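Short-chain-enoyl-CoA hydratase (PDB 5Z7R) catalyses the reversible hydration of crotonyl-CoA in butanoate metabolism, also accepting hexenoyl-CoA but not longer analogues. Local coordinates at residues Leu3-Ile7 / Thr18-Pro22; Leu33-Asp37 / Val89-Leu93; Ser125-Gly131 / Asn167-Ala173. Numbering follows the deposited sequence.

Starting at the N terminus, contact 1 zips the open end of the hairpin formed by strands 6-11 and 14-19, with ten residues, mostly strand, between its two segments. Only after it has closed does the chain enter helix 30-45, where contact 2 opens; this one spans 51 residues and sets helix 76-95 beside helix 30-45. Contact 3 follows, joining strand 129-131 to strand 168-169 at the edge of a second, smaller sheet. None nests in or crosses another. Contacts 1 and 2 touch: E35 OE1 takes a probable hydrogen bond from N5 N at 3.0 Å, and M36 CE packs on I19 CG1 at 3.5 Å. Contact 3 lies apart, its centre about 24 Å from that of contact 2.

Contact 1: Leu3-Ile7 / Thr18-Pro22; sequences LNNVI and TINRP
The ends of two strands pair antiparallel at the open end of the hairpin made by strands 6-11 and 14-19, the first two of the larger sheet of this crotonase fold; N4 and N5 (N5 phi/psi -120/-14) bend before strand 6-11 begins. T18 starts the second segment opposite I7 as a hydrogen-bonded pair, CA to CA 5.2 Å: I7 N gives to T18 O at 3.0 Å and T18 N to I7 O at 3.1 Å. Their side chains share one face, CB to CB 4.4 Å, and T18 O also receives a CA-H...O contact from V6 CA at 3.5 Å. I19 faces V6 as a non-hydrogen-bonded pair, CA to CA 4.6 Å, with both side chains on the other face. Beyond the strand the ladder gains one more rung: N20 N donates to N5 O at 2.7 Å. N20 has its CA-to-CB bond toward the first segment and is t at chi1; its ND2 lies 3.2 Å from CD1 of I7, itself m,t. The CA-to-CB bond of R21 points sideways, and with chi1 m its CG lies beside the N5 side chain, while NH1 is hydrogen-bonded to A27 O. Behind the pair, V6 rests on V39 and I19 on M36 of helix 30-45, where E35 accepts from N5 N; I19's backbone hydrogen bonds to T55 continue the sheet into strand 51-56.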
ATOM      1  N   LEU A   3      37.871   6.924 -14.064  1.00 68.17           N
ATOM      2  CA  LEU A   3      36.886   5.995 -14.642  1.00 62.02           C
ATOM      3  C   LEU A   3      37.413   5.271 -15.850  1.00 57.45           C
ATOM      4  O   LEU A   3      37.866   5.927 -16.777  1.00 58.51           O
ATOM      5  CB  LEU A   3      35.664   6.795 -15.096  1.00 58.99           C
ATOM      6  CG  LEU A   3      35.033   7.722 -14.067  1.00 54.97           C
ATOM      7  CD1 LEU A   3      33.973   8.587 -14.726  1.00 57.99           C
ATOM      8  CD2 LEU A   3      34.454   6.899 -12.941  1.00 56.78           C
ATOM      9  N   ASN A   4      37.346   3.942 -15.878  1.00 54.33           N
ATOM     10  CA  ASN A   4      37.738   3.243 -17.105  1.00 59.35           C
ATOM     11  C   ASN A   4      36.761   2.177 -17.610  1.00 60.80           C
ATOM     12  O   ASN A   4      37.116   1.338 -18.434  1.00 59.84           O
ATOM     13  CB  ASN A   4      39.186   2.728 -17.012  1.00 61.93           C
ATOM     14  CG  ASN A   4      39.423   1.836 -15.811  1.00 61.83           C
ATOM     15  OD1 ASN A   4      40.065   2.233 -14.833  1.00 58.77           O
ATOM     16  ND2 ASN A   4      38.921   0.619 -15.885  1.00 59.79           N
ATOM     17  N   ASN A   5      35.517   2.235 -17.128  1.00 61.29           N
ATOM     18  CA  ASN A   5      34.385   1.496 -17.727  1.00 52.16           C
ATOM     19  C   ASN A   5      33.245   2.439 -18.205  1.00 44.15           C
ATOM     20  O   ASN A   5      32.374   2.041 -18.993  1.00 37.32           O
ATOM     21  CB  ASN A   5      33.845   0.441 -16.733  1.00 55.03           C
ATOM     22  CG  ASN A   5      34.756  -0.771 -16.582  1.00 55.47           C
ATOM     23  OD1 ASN A   5      35.649  -0.999 -17.383  1.00 58.90           O
ATOM     24  ND2 ASN A   5      34.511  -1.566 -15.554  1.00 59.95           N
ATOM     25  N   VAL A   6      33.298   3.696 -17.769  1.00 41.71           N
ATOM     26  CA  VAL A   6      32.224   4.663 -17.963  1.00 40.88           C
ATOM     27  C   VAL A   6      32.724   6.051 -18.335  1.00 41.00           C
ATOM     28  O   VAL A   6      33.464   6.662 -17.581  1.00 50.26           O
ATOM     29  CB  VAL A   6      31.437   4.817 -16.649  1.00 41.01           C
ATOM     30  CG1 VAL A   6      30.242   5.768 -16.821  1.00 38.13           C
ATOM     31  CG2 VAL A   6      31.024   3.431 -16.162  1.00 41.07           C
ATOM     32  N   ILE A   7      32.269   6.570 -19.462  1.00 39.41           N
ATOM     33  CA  ILE A   7      32.617   7.909 -19.871  1.00 41.21           C
ATOM     34  C   ILE A   7      31.531   8.887 -19.447  1.00 39.82           C
ATOM     35  O   ILE A   7      30.356   8.574 -19.562  1.00 43.23           O
ATOM     36  CB  ILE A   7      32.775   7.974 -21.403  1.00 41.83           C
ATOM     37  CG1 ILE A   7      33.780   6.923 -21.881  1.00 42.39           C
ATOM     38  CG2 ILE A   7      33.226   9.366 -21.812  1.00 44.82           C
ATOM     39  CD1 ILE A   7      33.727   6.647 -23.366  1.00 43.31           C
ATOM     40  N   THR A  18      28.099   6.987 -20.942  1.00 31.35           N
ATOM     41  CA  THR A  18      28.243   5.897 -21.891  1.00 33.37           C
ATOM     42  C   THR A  18      28.983   4.810 -21.207  1.00 33.45           C
ATOM     43  O   THR A  18      30.105   5.022 -20.745  1.00 39.05           O
ATOM     44  CB  THR A  18      29.065   6.292 -23.153  1.00 31.40           C
ATOM     45  OG1 THR A  18      28.473   7.424 -23.817  1.00 34.22           O
ATOM     46  CG2 THR A  18      29.128   5.166 -24.085  1.00 29.91           C
ATOM     47  N   ILE A  19      28.385   3.641 -21.138  1.00 33.99           N
ATOM     48  CA  ILE A  19      29.119   2.501 -20.633  1.00 39.69           C
ATOM     49  C   ILE A  19      29.961   1.979 -21.776  1.00 42.35           C
ATOM     50  O   ILE A  19      29.450   1.744 -22.871  1.00 37.74           O
ATOM     51  CB  ILE A  19      28.210   1.407 -20.093  1.00 40.86           C
ATOM     52  CG1 ILE A  19      27.600   1.888 -18.777  1.00 43.26           C
ATOM     53  CG2 ILE A  19      29.013   0.129 -19.880  1.00 41.90           C
ATOM     54  CD1 ILE A  19      26.215   1.361 -18.529  1.00 43.77           C
ATOM     55  N   ASN A  20      31.248   1.781 -21.484  1.00 46.54           N
ATOM     56  CA  ASN A  20      32.262   1.555 -22.500  1.00 45.84           C
ATOM     57  C   ASN A  20      33.167   0.377 -22.151  1.00 43.60           C
ATOM     58  O   ASN A  20      34.273   0.580 -21.681  1.00 48.86           O
ATOM     59  CB  ASN A  20      33.056   2.855 -22.656  1.00 47.05           C
ATOM     60  CG  ASN A  20      34.154   2.772 -23.706  1.00 51.46           C
ATOM     61  OD1 ASN A  20      34.182   1.880 -24.569  1.00 52.95           O
ATOM     62  ND2 ASN A  20      35.076   3.717 -23.630  1.00 49.55           N
ATOM     63  N   ARG A  21      32.668  -0.844 -22.338  1.00 42.41           N
ATOM     64  CA  ARG A  21      33.494  -2.065 -22.289  1.00 42.13           C
ATOM     65  C   ARG A  21      33.276  -2.833 -23.578  1.00 42.81           C
ATOM     66  O   ARG A  21      32.692  -3.920 -23.561  1.00 37.43           O
ATOM     67  CB  ARG A  21      33.183  -2.948 -21.084  1.00 43.17           C
ATOM     68  CG  ARG A  21      33.616  -2.370 -19.734  1.00 42.06           C
ATOM     69  CD  ARG A  21      33.232  -3.329 -18.601  1.00 43.84           C
ATOM     70  NE  ARG A  21      33.837  -4.671 -18.719  1.00 45.12           N
ATOM     71  CZ  ARG A  21      33.335  -5.803 -18.203  1.00 47.45           C
ATOM     72  NH1 ARG A  21      32.177  -5.801 -17.544  1.00 48.66           N
ATOM     73  NH2 ARG A  21      33.985  -6.961 -18.359  1.00 46.86           N
ATOM     74  N   PRO A  22      33.789  -2.272 -24.698  1.00 50.69           N
ATOM     75  CA  PRO A  22      33.520  -2.702 -26.075  1.00 54.42           C
ATOM     76  C   PRO A  22      33.704  -4.180 -26.270  1.00 54.74           C
ATOM     77  O   PRO A  22      32.863  -4.821 -26.899  1.00 52.11           O
ATOM     78  CB  PRO A  22      34.564  -1.936 -26.896  1.00 55.75           C
ATOM     79  CG  PRO A  22      34.803  -0.690 -26.115  1.00 56.96           C
ATOM     80  CD  PRO A  22      34.745  -1.141 -24.675  1.00 54.03           C
TER

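Contact 2: Leu33-Asp37 / Val89-Leu93; sequences LKEMD and VFRRL
Helices 30-45 and 76-95 run side by side, roughly parallel, their short segments crossing at +28° with axes 10.1 Å apart at closest approach. D37 and V89 have the nearest CA atoms, 5.7 Å. V89, chi1 t, has its CA-to-CB bond toward the other helix and fills the gap between L33, M36 and D37: its CG2 lies 3.8 Å from L33 O and 4.1 Å from D37 CB, and its CG1 4.1 Å from M36 CB. M36 starts toward V89, but its t,p,p rotamer carries the thioether away. L33, m,t, swings its CD2 to 3.8 Å from CE1 of F90, whose chi1 is m. One turn on from V89, R92 stretches out fully, all four chi angles near 180°, to reach D37, also t at chi1; NH1 to OD1 is a very short 2.4 Å, and the guanidinium lays one face over D37 O. E44 holds R92 NH2 in a second salt bridge. An apolar seam thus ends in a salt bridge. M36 rests on V6 of strand 6-11, while F90 carries the seam into the active-site neighbourhood, meeting F143 edge-to-face and packing on E114 of helix 111-117, the nucleophile by similarity.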
ATOM      1  N   LEU A  33      29.434  -0.976 -11.833  1.00 33.55           N
ATOM      2  CA  LEU A  33      28.380  -0.492 -10.956  1.00 33.56           C
ATOM      3  C   LEU A  33      28.902   0.585 -10.026  1.00 37.01           C
ATOM      4  O   LEU A  33      28.255   1.634  -9.809  1.00 35.66           O
ATOM      5  CB  LEU A  33      27.808  -1.630 -10.150  1.00 33.61           C
ATOM      6  CG  LEU A  33      27.072  -2.744 -10.900  1.00 36.17           C
ATOM      7  CD1 LEU A  33      26.797  -3.918  -9.978  1.00 36.12           C
ATOM      8  CD2 LEU A  33      25.760  -2.253 -11.501  1.00 36.40           C
ATOM      9  N   LYS A  34      30.092   0.336  -9.486  1.00 44.07           N
ATOM     10  CA  LYS A  34      30.737   1.288  -8.587  1.00 46.56           C
ATOM     11  C   LYS A  34      30.978   2.633  -9.276  1.00 41.71           C
ATOM     12  O   LYS A  34      30.614   3.685  -8.753  1.00 35.34           O
ATOM     13  CB  LYS A  34      32.045   0.692  -8.059  1.00 56.80           C
ATOM     14  CG  LYS A  34      31.853  -0.364  -6.965  1.00 63.24           C
ATOM     15  CD  LYS A  34      32.516   0.028  -5.648  1.00 71.67           C
ATOM     16  CE  LYS A  34      34.042  -0.082  -5.737  1.00 77.36           C
ATOM     17  NZ  LYS A  34      34.747   0.713  -4.685  1.00 77.53           N
ATOM     18  N   GLU A  35      31.569   2.592 -10.466  1.00 41.23           N
ATOM     19  CA  GLU A  35      31.790   3.811 -11.240  1.00 42.21           C
ATOM     20  C   GLU A  35      30.458   4.517 -11.595  1.00 39.16           C
ATOM     21  O   GLU A  35      30.373   5.754 -11.617  1.00 33.38           O
ATOM     22  CB  GLU A  35      32.597   3.472 -12.503  1.00 48.07           C
ATOM     23  CG  GLU A  35      34.028   3.002 -12.226  1.00 52.40           C
ATOM     24  CD  GLU A  35      34.815   2.595 -13.472  1.00 57.38           C
ATOM     25  OE1 GLU A  35      34.833   3.358 -14.476  1.00 56.78           O
ATOM     26  OE2 GLU A  35      35.441   1.511 -13.430  1.00 57.61           O
ATOM     27  N   MET A  36      29.411   3.728 -11.845  1.00 38.72           N
ATOM     28  CA  MET A  36      28.102   4.277 -12.221  1.00 37.27           C
ATOM     29  C   MET A  36      27.563   5.110 -11.071  1.00 35.67           C
ATOM     30  O   MET A  36      27.107   6.255 -11.246  1.00 35.01           O
ATOM     31  CB  MET A  36      27.152   3.142 -12.551  1.00 38.69           C
ATOM     32  CG  MET A  36      25.875   3.548 -13.269  1.00 41.40           C
ATOM     33  SD  MET A  36      26.099   4.421 -14.834  1.00 40.90           S
ATOM     34  CE  MET A  36      27.230   3.296 -15.604  1.00 43.66           C
ATOM     35  N   ASP A  37      27.689   4.547  -9.883  1.00 34.77           N
ATOM     36  CA  ASP A  37      27.244   5.212  -8.666  1.00 35.88           C
ATOM     37  C   ASP A  37      28.011   6.509  -8.447  1.00 36.95           C
ATOM     38  O   ASP A  37      27.438   7.570  -8.095  1.00 35.88           O
ATOM     39  CB  ASP A  37      27.420   4.261  -7.480  1.00 38.00           C
ATOM     40  CG  ASP A  37      26.724   4.756  -6.228  1.00 40.54           C
ATOM     41  OD1 ASP A  37      25.539   5.131  -6.289  1.00 39.13           O
ATOM     42  OD2 ASP A  37      27.378   4.803  -5.180  1.00 38.64           O
ATOM     43  N   VAL A  89      22.284   0.860  -6.763  1.00 28.37           N
ATOM     44  CA  VAL A  89      22.807   1.731  -7.803  1.00 30.49           C
ATOM     45  C   VAL A  89      21.686   2.122  -8.782  1.00 26.81           C
ATOM     46  O   VAL A  89      21.467   3.276  -9.067  1.00 26.06           O
ATOM     47  CB  VAL A  89      23.959   1.071  -8.598  1.00 30.58           C
ATOM     48  CG1 VAL A  89      24.321   1.958  -9.765  1.00 32.16           C
ATOM     49  CG2 VAL A  89      25.180   0.845  -7.713  1.00 32.94           C
ATOM     50  N   PHE A  90      20.979   1.133  -9.285  1.00 27.63           N
ATOM     51  CA  PHE A  90      19.846   1.386 -10.205  1.00 26.93           C
ATOM     52  C   PHE A  90      18.699   2.225  -9.628  1.00 26.15           C
ATOM     53  O   PHE A  90      18.118   3.043 -10.324  1.00 28.07           O
ATOM     54  CB  PHE A  90      19.329   0.049 -10.668  1.00 26.30           C
ATOM     55  CG  PHE A  90      20.256  -0.647 -11.600  1.00 26.42           C
ATOM     56  CD1 PHE A  90      21.571  -0.194 -11.774  1.00 27.47           C
ATOM     57  CD2 PHE A  90      19.819  -1.736 -12.331  1.00 26.80           C
ATOM     58  CE1 PHE A  90      22.429  -0.845 -12.625  1.00 26.73           C
ATOM     59  CE2 PHE A  90      20.678  -2.389 -13.195  1.00 29.06           C
ATOM     60  CZ  PHE A  90      21.985  -1.950 -13.334  1.00 28.16           C
ATOM     61  N   ARG A  91      18.395   2.037  -8.348  1.00 27.69           N
ATOM     62  CA  ARG A  91      17.365   2.824  -7.677  1.00 27.69           C
ATOM     63  C   ARG A  91      17.776   4.268  -7.565  1.00 29.34           C
ATOM     64  O   ARG A  91      16.917   5.165  -7.619  1.00 31.40           O
ATOM     65  CB  ARG A  91      17.092   2.272  -6.277  1.00 28.43           C
ATOM     66  CG  ARG A  91      16.053   3.039  -5.506  1.00 26.93           C
ATOM     67  CD  ARG A  91      14.723   2.986  -6.258  1.00 27.00           C
ATOM     68  NE  ARG A  91      13.627   3.353  -5.378  1.00 25.56           N
ATOM     69  CZ  ARG A  91      12.543   4.043  -5.735  1.00 25.47           C
ATOM     70  NH1 ARG A  91      11.625   4.329  -4.807  1.00 25.45           N
ATOM     71  NH2 ARG A  91      12.346   4.430  -6.986  1.00 23.42           N
ATOM     72  N   ARG A  92      19.081   4.510  -7.414  1.00 30.38           N
ATOM     73  CA  ARG A  92      19.581   5.881  -7.292  1.00 30.54           C
ATOM     74  C   ARG A  92      19.416   6.620  -8.618  1.00 28.37           C
ATOM     75  O   ARG A  92      19.080   7.818  -8.643  1.00 29.34           O
ATOM     76  CB  ARG A  92      21.053   5.883  -6.891  1.00 33.29           C
ATOM     77  CG  ARG A  92      21.606   7.270  -6.538  1.00 34.80           C
ATOM     78  CD  ARG A  92      23.043   7.115  -6.080  1.00 35.50           C
ATOM     79  NE  ARG A  92      23.707   8.362  -5.689  1.00 38.06           N
ATOM     80  CZ  ARG A  92      24.952   8.393  -5.222  1.00 35.07           C
ATOM     81  NH1 ARG A  92      25.638   7.263  -5.110  1.00 32.42           N
ATOM     82  NH2 ARG A  92      25.517   9.541  -4.899  1.00 36.41           N
ATOM     83  N   LEU A  93      19.653   5.886  -9.699  1.00 25.06           N
ATOM     84  CA  LEU A  93      19.428   6.380 -11.039  1.00 26.75           C
ATOM     85  C   LEU A  93      17.936   6.706 -11.279  1.00 27.57           C
ATOM     86  O   LEU A  93      17.591   7.785 -11.826  1.00 29.66           O
ATOM     87  CB  LEU A  93      19.908   5.347 -12.055  1.00 27.04           C
ATOM     88  CG  LEU A  93      19.936   5.812 -13.508  1.00 27.13           C
ATOM     89  CD1 LEU A  93      21.054   6.825 -13.739  1.00 27.51           C
ATOM     90  CD2 LEU A  93      20.151   4.646 -14.446  1.00 27.36           C
TER

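Contact 3: Ser125-Gly131 / Asn167-Ala173; sequences SSNARFG and NIKADEA
This is an antiparallel edge pairing in the smaller sheet of the crotonase fold: strand 129-131 takes up strand 168-169, which runs directly into helix 170-175. S125 opens a type I turn that closes at A128, with A128 N donating to S125 O at 2.6 Å; S125 O also sits 3.7 Å from A170 CB. S126 O stays close to the same methyl, at 3.9 Å, while S126 OG hydrogen-bonds to E184. The chain straightens at A128 (phi/psi -56/151), whose CB meets A170 CB at 4.3 Å and whose carbonyl O takes a weak hydrogen bond from A170 N, 3.2 Å, at the first residue of the helix. R129 pairs with K169, the N-cap residue, without hydrogen bonds between them, CA to CA 4.6 Å. The two long side chains share a face, the guanidinium of R129 lying over K169 CG; R129 NH1 comes within 4.2 Å of K169 NZ, so like charges are neighbours. F130 and I168 form the hydrogen-bonded pair, CA to CA 5.4 Å, with F130 N to I168 O and I168 N to F130 O both 2.9 Å. With chi1 m, the F130 ring leaves by the opposite face, packing on A108 and V104; its CD1 touches A173 CB at 3.6 Å, which ties the sheet to the first turn of the helix. G131, near E134, the proton acceptor by similarity, hydrogen-bonds through its backbone to G110 and sets its CA 3.5 Å from N167 OD1; a CB on G131 would point toward the other segment and clash, 2.0 Å from N167 OD1.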
ATOM      1  N   SER A 125      17.177   1.673 -30.806  1.00 38.80           N
ATOM      2  CA  SER A 125      17.483   1.582 -32.238  1.00 38.02           C
ATOM      3  C   SER A 125      17.022   0.235 -32.778  1.00 38.51           C
ATOM      4  O   SER A 125      16.993  -0.764 -32.059  1.00 37.38           O
ATOM      5  CB  SER A 125      18.968   1.865 -32.566  1.00 37.17           C
ATOM      6  OG  SER A 125      19.859   0.965 -31.933  1.00 36.50           O
ATOM      7  N   SER A 126      16.637   0.214 -34.051  1.00 35.74           N
ATOM      8  CA  SER A 126      15.869  -0.919 -34.582  1.00 39.04           C
ATOM      9  C   SER A 126      16.604  -2.244 -34.418  1.00 35.34           C
ATOM     10  O   SER A 126      15.998  -3.299 -34.498  1.00 37.27           O
ATOM     11  CB  SER A 126      15.448  -0.675 -36.052  1.00 39.88           C
ATOM     12  OG  SER A 126      16.575  -0.602 -36.922  1.00 44.46           O
ATOM     13  N   ASN A 127      17.914  -2.172 -34.209  1.00 33.87           N
ATOM     14  CA  ASN A 127      18.746  -3.344 -33.905  1.00 32.91           C
ATOM     15  C   ASN A 127      18.666  -3.838 -32.458  1.00 31.62           C
ATOM     16  O   ASN A 127      19.003  -4.980 -32.198  1.00 28.17           O
ATOM     17  CB  ASN A 127      20.216  -3.089 -34.282  1.00 33.10           C
ATOM     18  CG  ASN A 127      20.903  -2.062 -33.387  1.00 34.25           C
ATOM     19  OD1 ASN A 127      21.984  -2.328 -32.844  1.00 39.63           O
ATOM     20  ND2 ASN A 127      20.300  -0.887 -33.234  1.00 32.92           N
ATOM     21  N   ALA A 128      18.204  -3.002 -31.528  1.00 31.83           N
ATOM     22  CA  ALA A 128      18.196  -3.404 -30.113  1.00 33.53           C
ATOM     23  C   ALA A 128      17.429  -4.692 -29.890  1.00 33.35           C
ATOM     24  O   ALA A 128      16.556  -5.047 -30.662  1.00 33.25           O
ATOM     25  CB  ALA A 128      17.676  -2.291 -29.216  1.00 32.37           C
ATOM     26  N   ARG A 129      17.839  -5.421 -28.854  1.00 36.58           N
ATOM     27  CA  ARG A 129      17.099  -6.572 -28.320  1.00 36.78           C
ATOM     28  C   ARG A 129      16.956  -6.459 -26.800  1.00 33.84           C
ATOM     29  O   ARG A 129      17.826  -5.914 -26.129  1.00 30.70           O
ATOM     30  CB  ARG A 129      17.818  -7.871 -28.648  1.00 40.60           C
ATOM     31  CG  ARG A 129      18.062  -8.068 -30.124  1.00 44.38           C
ATOM     32  CD  ARG A 129      18.323  -9.529 -30.403  1.00 47.22           C
ATOM     33  NE  ARG A 129      18.009  -9.879 -31.786  1.00 52.09           N
ATOM     34  CZ  ARG A 129      17.343 -10.972 -32.150  1.00 56.47           C
ATOM     35  NH1 ARG A 129      17.130 -11.202 -33.436  1.00 58.89           N
ATOM     36  NH2 ARG A 129      16.875 -11.831 -31.239  1.00 58.29           N
ATOM     37  N   PHE A 130      15.861  -6.978 -26.256  1.00 33.83           N
ATOM     38  CA  PHE A 130      15.612  -6.911 -24.810  1.00 32.39           C
ATOM     39  C   PHE A 130      15.336  -8.295 -24.311  1.00 30.50           C
ATOM     40  O   PHE A 130      14.833  -9.127 -25.044  1.00 31.03           O
ATOM     41  CB  PHE A 130      14.432  -5.997 -24.451  1.00 30.00           C
ATOM     42  CG  PHE A 130      14.651  -4.573 -24.802  1.00 30.09           C
ATOM     43  CD1 PHE A 130      14.516  -4.141 -26.109  1.00 30.63           C
ATOM     44  CD2 PHE A 130      15.011  -3.658 -23.845  1.00 30.65           C
ATOM     45  CE1 PHE A 130      14.720  -2.813 -26.433  1.00 30.71           C
ATOM     46  CE2 PHE A 130      15.222  -2.334 -24.170  1.00 28.73           C
ATOM     47  CZ  PHE A 130      15.073  -1.908 -25.451  1.00 28.28           C
ATOM     48  N   GLY A 131      15.677  -8.528 -23.052  1.00 30.52           N
ATOM     49  CA  GLY A 131      15.522  -9.850 -22.458  1.00 31.68           C
ATOM     50  C   GLY A 131      16.057  -9.972 -21.057  1.00 29.42           C
ATOM     51  O   GLY A 131      16.728  -9.066 -20.551  1.00 26.82           O
ATOM     52  N   ASN A 167      14.535 -13.588 -25.919  1.00 30.44           N
ATOM     53  CA  ASN A 167      14.680 -12.163 -26.191  1.00 33.63           C
ATOM     54  C   ASN A 167      13.616 -11.676 -27.136  1.00 32.90           C
ATOM     55  O   ASN A 167      12.926 -12.465 -27.739  1.00 33.39           O
ATOM     56  CB  ASN A 167      16.056 -11.832 -26.785  1.00 36.24           C
ATOM     57  CG  ASN A 167      17.187 -12.241 -25.871  1.00 39.78           C
ATOM     58  OD1 ASN A 167      17.281 -11.781 -24.723  1.00 45.64           O
ATOM     59  ND2 ASN A 167      18.041 -13.122 -26.354  1.00 37.89           N
ATOM     60  N   ILE A 168      13.488 -10.363 -27.248  1.00 30.79           N
ATOM     61  CA  ILE A 168      12.552  -9.775 -28.165  1.00 33.34           C
ATOM     62  C   ILE A 168      13.259  -8.657 -28.898  1.00 34.46           C
ATOM     63  O   ILE A 168      14.215  -8.081 -28.371  1.00 29.42           O
ATOM     64  CB  ILE A 168      11.287  -9.245 -27.456  1.00 32.69           C
ATOM     65  CG1 ILE A 168      11.634  -8.396 -26.236  1.00 35.63           C
ATOM     66  CG2 ILE A 168      10.428 -10.411 -27.028  1.00 32.51           C
ATOM     67  CD1 ILE A 168      10.632  -7.285 -25.925  1.00 36.43           C
ATOM     68  N   LYS A 169      12.781  -8.354 -30.105  1.00 34.61           N
ATOM     69  CA  LYS A 169      13.360  -7.283 -30.903  1.00 35.61           C
ATOM     70  C   LYS A 169      12.736  -5.971 -30.544  1.00 33.52           C
ATOM     71  O   LYS A 169      11.674  -5.894 -29.912  1.00 33.87           O
ATOM     72  CB  LYS A 169      13.147  -7.519 -32.395  1.00 40.69           C
ATOM     73  CG  LYS A 169      13.787  -8.768 -32.996  1.00 45.99           C
ATOM     74  CD  LYS A 169      13.877  -8.604 -34.516  1.00 51.73           C
ATOM     75  CE  LYS A 169      14.514  -9.797 -35.214  1.00 58.72           C
ATOM     76  NZ  LYS A 169      13.522 -10.835 -35.624  1.00 61.78           N
ATOM     77  N   ALA A 170      13.378  -4.916 -31.005  1.00 32.86           N
ATOM     78  CA  ALA A 170      12.965  -3.571 -30.661  1.00 32.05           C
ATOM     79  C   ALA A 170      11.521  -3.271 -31.025  1.00 29.72           C
ATOM     80  O   ALA A 170      10.898  -2.396 -30.389  1.00 25.61           O
ATOM     81  CB  ALA A 170      13.881  -2.563 -31.322  1.00 33.40           C
ATOM     82  N   ASP A 171      11.002  -3.980 -32.036  1.00 29.86           N
ATOM     83  CA  ASP A 171       9.617  -3.763 -32.503  1.00 33.56           C
ATOM     84  C   ASP A 171       8.590  -4.349 -31.521  1.00 31.44           C
ATOM     85  O   ASP A 171       7.600  -3.701 -31.229  1.00 28.18           O
ATOM     86  CB  ASP A 171       9.378  -4.239 -33.968  1.00 33.82           C
ATOM     87  CG  ASP A 171       9.757  -5.690 -34.206  1.00 35.96           C
ATOM     88  OD1 ASP A 171      10.291  -6.331 -33.297  1.00 38.88           O
ATOM     89  OD2 ASP A 171       9.526  -6.205 -35.316  1.00 39.85           O
ATOM     90  N   GLU A 172       8.853  -5.558 -31.017  1.00 32.81           N
ATOM     91  CA  GLU A 172       8.083  -6.121 -29.911  1.00 34.96           C
ATOM     92  C   GLU A 172       8.196  -5.217 -28.707  1.00 32.35           C
ATOM     93  O   GLU A 172       7.224  -4.998 -27.977  1.00 29.65           O
ATOM     94  CB  GLU A 172       8.600  -7.509 -29.484  1.00 39.76           C
ATOM     95  CG  GLU A 172       7.687  -8.703 -29.759  1.00 44.70           C
ATOM     96  CD  GLU A 172       6.291  -8.631 -29.122  1.00 45.54           C
ATOM     97  OE1 GLU A 172       5.848  -9.627 -28.509  1.00 41.98           O
ATOM     98  OE2 GLU A 172       5.618  -7.594 -29.256  1.00 48.52           O
ATOM     99  N   ALA A 173       9.399  -4.702 -28.488  1.00 31.71           N
ATOM    100  CA  ALA A 173       9.621  -3.887 -27.311  1.00 32.01           C
ATOM    101  C   ALA A 173       8.762  -2.633 -27.336  1.00 30.89           C
ATOM    102  O   ALA A 173       8.241  -2.234 -26.298  1.00 31.11           O
ATOM    103  CB  ALA A 173      11.086  -3.547 -27.143  1.00 29.88           C
TER